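PDB 2P3E: diaminopimelate decarboxylase from Aquifex aeolicus, which catalyses the pyridoxal 5'-phosphate-dependent decarboxylation of meso-2,6-diaminopimelate to L-lysine, the last step of lysine biosynthesis by the diaminopimelate pathway. Local coordinates for the interface of chains A and B. Coordinates in Å, arbitrary orientation; residue numbers count along the deposited sequence, not the author numbering. Chains: chain A/B, Diaminopimelate decarboxylase.

Contact 1 and contact 2 belong to one two-fold symmetric interface of the homodimer, and the centres of their C-alpha atoms lie about 16 Å apart. Contact 1 lies near the two-fold axis, where A:Tyr412 meets B:Tyr412 from the two copies of helix 410-414 and histidine-arginine pairs form in both directions. In contact 2 the active-site cysteine B:Cys348 meets A:Lys65 and A:Val86 of the other subunit. B:Ser383 and B:His384 of contact 1 run on into 3-10 helix 385-387 with B:Asn386 of contact 2, so dimer core and shared active site adjoin along one stretch of chain, and the packing of one probably helps place the other.

Contact 1: the interface of chains A and B. Residues chain A 68, 380, 382, 384, 390, 405, 412; chain B 383-384, 390, 412-413.
A:Tyr412 and B:Tyr412 both place CG anti to the backbone N (chi1 169° in A:Tyr412), which sends the two phenol rings from their helices 410-414 toward each other, tip to tip. They overlap as a nearly parallel, offset stack with centroids 4.4 Å apart, each hydroxyl lying over the rim of the partner ring. Each phenol also gives a hydrogen bond to the other's main chain: A:Tyr412 OH to B:Tyr412 O at 2.7 Å, coming from above the carbonyl plane, and B:Tyr412 OH to A:Tyr412 O, there tilted from the carbonyl plane. Stack and paired bonds together restrain both rings. Beside them, A:Arg405 stretches out in an extended chain and grips B:Ile413 O end-on, the oxygen lying in the guanidinium plane, with NH1 at 2.8 Å and NH2 at 3.0 Å from this one carbonyl oxygen.

Histidine and arginine pair reciprocally. Both NH1 and NH2 of B:Arg390 point at A:His384 ND1; NH2 lies in the imidazole plane and NH1 is tilted 27° from it. In the twin, A:Arg390 NH2 bonds B:His384 ND1 at 2.8 Å, again tilted from the ring, while NH1 adds a weak bond. The A:Arg390 chain bends at chi2 and chi3, and its NH2 also donates to A:Ser382 O at 3.1 Å in a fairly straight bond. Arginine donation suggests that ND1 of each histidine is likely to be unprotonated. A water links A:Ala380 O and A:Ser382 O to B:His384 N, and A:Phe68 rests its ring rim on B:Ile413 CG2. This mixed polar and aromatic patch helps hold the two subunits of the homodimer in register.

Contact 2: the interface of chains A and B. Residues chain A 65, 86, 176; chain B 347-348, 386.
A:Val86 CG1 packs against the thiol sulfur B:Cys348 SG at 3.9 Å, while its other methyl, CG2, meets the carboxamide of B:Asn386, reaching CG at 3.6 Å. The valine thus wedges its two branches against neighbouring side chains of the partner. With SG anti to the backbone N (chi1 -153°), B:Cys348 directs its sulfur toward chain A. A:Phe176 comes from another side, bringing the ring tip CZ to B:Cys348 CA at 3.9 Å and near the carbonyl oxygen of B:Ile347.

B:Asn386 supports this centre from within its own chain: its amide oxygen OD1 accepts from B:Cys348 N at 3.0 Å, nearly straight at the hydrogen and in the carbonyl plane. An alanine here would probably leave B:Cys348 N without this acceptor and open a gap beside A:Val86 CG2, giving the cysteine backbone more freedom to shift.

At the rim no nitrogen or oxygen of one side comes within bonding reach of the other, and waters bridge them instead. One water joins A:Lys65 O to B:Asn386 N, at 2.8 Å from the latter, and another lies between A:Val86 O and B:Asn386 OD1, more loosely on the valine side. A:Lys65 comes beside the nitrogen end of the carboxamide, CB lying 3.8 Å from B:Asn386 ND2, and from there its extended chain leads away toward B:Cys348. Its amine NZ reaches a third water that also meets B:Cys348 O. A:Lys65 is the lysine expected to carry pyridoxal phosphate as a Schiff base, although no such linkage is present here, and B:Cys348 is the probable proton donor. The contact therefore brings cofactor lysine and catalytic cysteine together from different subunits, building an active site that depends on the dimer.

Contact 1: the interface of chains A and B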
# COMPACT_ATOMS: atom_id res chain seq x y z
N PHE A 68 -5.46 12.27 5.02
CA PHE A 68 -5.39 13.40 4.10
C PHE A 68 -6.71 13.90 3.50
O PHE A 68 -6.70 14.75 2.62
CB PHE A 68 -4.34 13.14 2.98
CG PHE A 68 -4.58 11.90 2.14
CD1 PHE A 68 -5.71 11.78 1.32
CD2 PHE A 68 -3.63 10.87 2.13
CE1 PHE A 68 -5.91 10.64 0.52
CE2 PHE A 68 -3.81 9.73 1.33
CZ PHE A 68 -4.95 9.60 0.53
N ALA A 380 -5.32 6.36 4.46
CA ALA A 380 -4.06 6.97 4.06
C ALA A 380 -3.08 5.99 3.38
O ALA A 380 -2.30 6.40 2.54
CB ALA A 380 -3.38 7.69 5.24
N SER A 382 -4.14 3.17 1.83
CA SER A 382 -4.99 2.41 0.90
C SER A 382 -4.43 2.47 -0.52
O SER A 382 -4.04 3.54 -1.02
CB SER A 382 -6.44 2.96 0.95
OG SER A 382 -7.34 2.15 0.20
N HIS A 384 -4.52 0.40 -4.76
CA HIS A 384 -5.39 -0.13 -5.81
C HIS A 384 -4.99 -1.55 -6.19
O HIS A 384 -5.30 -2.03 -7.27
CB HIS A 384 -5.33 0.76 -7.04
CG HIS A 384 -5.99 2.09 -6.84
ND1 HIS A 384 -5.38 3.28 -7.16
CD2 HIS A 384 -7.20 2.41 -6.32
CE1 HIS A 384 -6.18 4.28 -6.86
NE2 HIS A 384 -7.30 3.78 -6.36
N ARG A 390 -10.96 2.29 -4.21
CA ARG A 390 -11.01 2.53 -2.78
C ARG A 390 -12.42 2.93 -2.31
O ARG A 390 -13.29 3.27 -3.13
CB ARG A 390 -10.03 3.62 -2.35
CG ARG A 390 -8.58 3.33 -2.64
CD ARG A 390 -8.07 4.69 -3.10
NE ARG A 390 -6.76 4.95 -2.71
CZ ARG A 390 -6.02 5.94 -3.17
NH1 ARG A 390 -6.48 6.83 -4.06
NH2 ARG A 390 -4.80 6.01 -2.71
N ARG A 405 -15.67 11.65 0.49
CA ARG A 405 -14.96 11.09 -0.64
C ARG A 405 -15.87 10.10 -1.34
O ARG A 405 -16.36 9.16 -0.72
CB ARG A 405 -13.65 10.39 -0.24
CG ARG A 405 -12.76 10.15 -1.47
CD ARG A 405 -11.49 9.33 -1.13
NE ARG A 405 -10.78 8.90 -2.34
CZ ARG A 405 -9.75 9.55 -2.89
NH1 ARG A 405 -9.26 10.66 -2.36
NH2 ARG A 405 -9.18 9.05 -4.00
N TYR A 412 -11.02 5.54 -12.74
CA TYR A 412 -10.15 6.43 -11.94
C TYR A 412 -8.74 5.83 -11.74
O TYR A 412 -7.72 6.54 -11.82
CB TYR A 412 -10.79 6.66 -10.56
CG TYR A 412 -9.87 7.34 -9.57
CD1 TYR A 412 -9.71 8.74 -9.56
CD2 TYR A 412 -9.14 6.59 -8.64
CE1 TYR A 412 -8.87 9.38 -8.63
CE2 TYR A 412 -8.28 7.21 -7.72
CZ TYR A 412 -8.17 8.59 -7.71
OH TYR A 412 -7.32 9.17 -6.80
N SER B 383 0.82 3.29 -3.40
CA SER B 383 -0.26 4.04 -2.74
C SER B 383 0.02 5.54 -2.81
O SER B 383 0.96 6.00 -3.50
CB SER B 383 -0.39 3.59 -1.27
OG SER B 383 0.72 4.09 -0.51
N HIS B 384 -0.82 6.31 -2.10
CA HIS B 384 -0.69 7.76 -2.00
C HIS B 384 -0.32 8.20 -0.59
O HIS B 384 -0.49 9.37 -0.24
CB HIS B 384 -1.99 8.46 -2.43
CG HIS B 384 -2.30 8.28 -3.88
ND1 HIS B 384 -3.53 7.84 -4.33
CD2 HIS B 384 -1.52 8.44 -4.97
CE1 HIS B 384 -3.50 7.78 -5.66
NE2 HIS B 384 -2.29 8.12 -6.06
N ARG B 390 1.84 9.07 -7.50
CA ARG B 390 2.56 7.90 -7.99
C ARG B 390 3.37 8.21 -9.26
O ARG B 390 3.15 9.22 -9.94
CB ARG B 390 1.63 6.70 -8.19
CG ARG B 390 0.98 6.23 -6.88
CD ARG B 390 0.07 5.03 -7.08
NE ARG B 390 -1.14 5.37 -7.84
CZ ARG B 390 -2.29 4.70 -7.78
NH1 ARG B 390 -2.39 3.64 -6.99
NH2 ARG B 390 -3.34 5.08 -8.51
N TYR B 412 -5.23 14.69 -8.53
CA TYR B 412 -5.68 13.31 -8.82
C TYR B 412 -5.96 12.49 -7.55
O TYR B 412 -6.97 11.77 -7.46
CB TYR B 412 -4.63 12.58 -9.67
CG TYR B 412 -4.89 11.08 -9.82
CD1 TYR B 412 -5.76 10.61 -10.81
CD2 TYR B 412 -4.27 10.16 -8.97
CE1 TYR B 412 -6.01 9.22 -10.97
CE2 TYR B 412 -4.51 8.77 -9.10
CZ TYR B 412 -5.36 8.31 -10.10
OH TYR B 412 -5.60 6.96 -10.23
N ILE B 413 -5.06 12.61 -6.58
CA ILE B 413 -5.20 11.91 -5.28
C ILE B 413 -6.55 12.24 -4.61
O ILE B 413 -7.24 11.34 -4.13
CB ILE B 413 -4.02 12.22 -4.32
CG1 ILE B 413 -2.67 11.85 -4.97
CG2 ILE B 413 -4.18 11.47 -2.97
CD1 ILE B 413 -1.44 12.34 -4.17
O HOH W 1 -3.03 5.84 -0.29

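Contact 2: the interface of chains A and B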
# COMPACT_ATOMS: atom_id res chain seq x y z
N LYS A 65 -0.21 13.27 7.84
CA LYS A 65 0.11 11.88 7.46
C LYS A 65 -0.96 10.85 7.88
O LYS A 65 -1.16 9.84 7.18
CB LYS A 65 1.48 11.46 8.01
CG LYS A 65 1.59 11.57 9.54
CD LYS A 65 3.02 11.23 10.00
CE LYS A 65 3.12 11.27 11.51
NZ LYS A 65 4.52 11.00 11.93
N VAL A 86 4.69 16.53 5.79
CA VAL A 86 5.91 15.81 5.41
C VAL A 86 6.11 15.77 3.89
O VAL A 86 7.04 15.10 3.40
CB VAL A 86 5.98 14.38 6.01
CG1 VAL A 86 5.94 14.43 7.55
CG2 VAL A 86 4.87 13.46 5.47
N PHE A 176 15.92 9.07 10.87
CA PHE A 176 15.46 10.36 11.40
C PHE A 176 16.33 10.98 12.50
O PHE A 176 16.94 10.27 13.30
CB PHE A 176 14.02 10.28 11.91
CG PHE A 176 13.02 9.85 10.86
CD1 PHE A 176 12.65 10.71 9.84
CD2 PHE A 176 12.46 8.58 10.90
CE1 PHE A 176 11.73 10.31 8.86
CE2 PHE A 176 11.54 8.17 9.94
CZ PHE A 176 11.17 9.04 8.92
N ILE B 347 9.14 8.68 2.70
CA ILE B 347 7.99 8.47 3.57
C ILE B 347 8.37 8.60 5.05
O ILE B 347 9.46 8.18 5.47
CB ILE B 347 7.32 7.08 3.34
CG1 ILE B 347 6.79 6.94 1.88
CG2 ILE B 347 6.25 6.80 4.41
CD1 ILE B 347 5.58 7.85 1.53
N CYS B 348 7.44 9.17 5.83
CA CYS B 348 7.67 9.36 7.26
C CYS B 348 7.33 8.09 8.06
O CYS B 348 6.32 8.02 8.80
CB CYS B 348 6.90 10.59 7.77
SG CYS B 348 7.68 11.33 9.22
N ASN B 386 1.24 9.74 2.53
CA ASN B 386 1.91 11.03 2.65
C ASN B 386 1.56 11.98 1.48
O ASN B 386 2.31 12.91 1.19
CB ASN B 386 3.45 10.87 2.76
CG ASN B 386 3.92 10.23 4.09
OD1 ASN B 386 5.11 10.16 4.32
ND2 ASN B 386 2.99 9.80 4.96
O HOH W 2 -0.74 9.91 4.48
O HOH W 3 6.82 11.96 2.57
O HOH W 4 4.59 8.14 11.18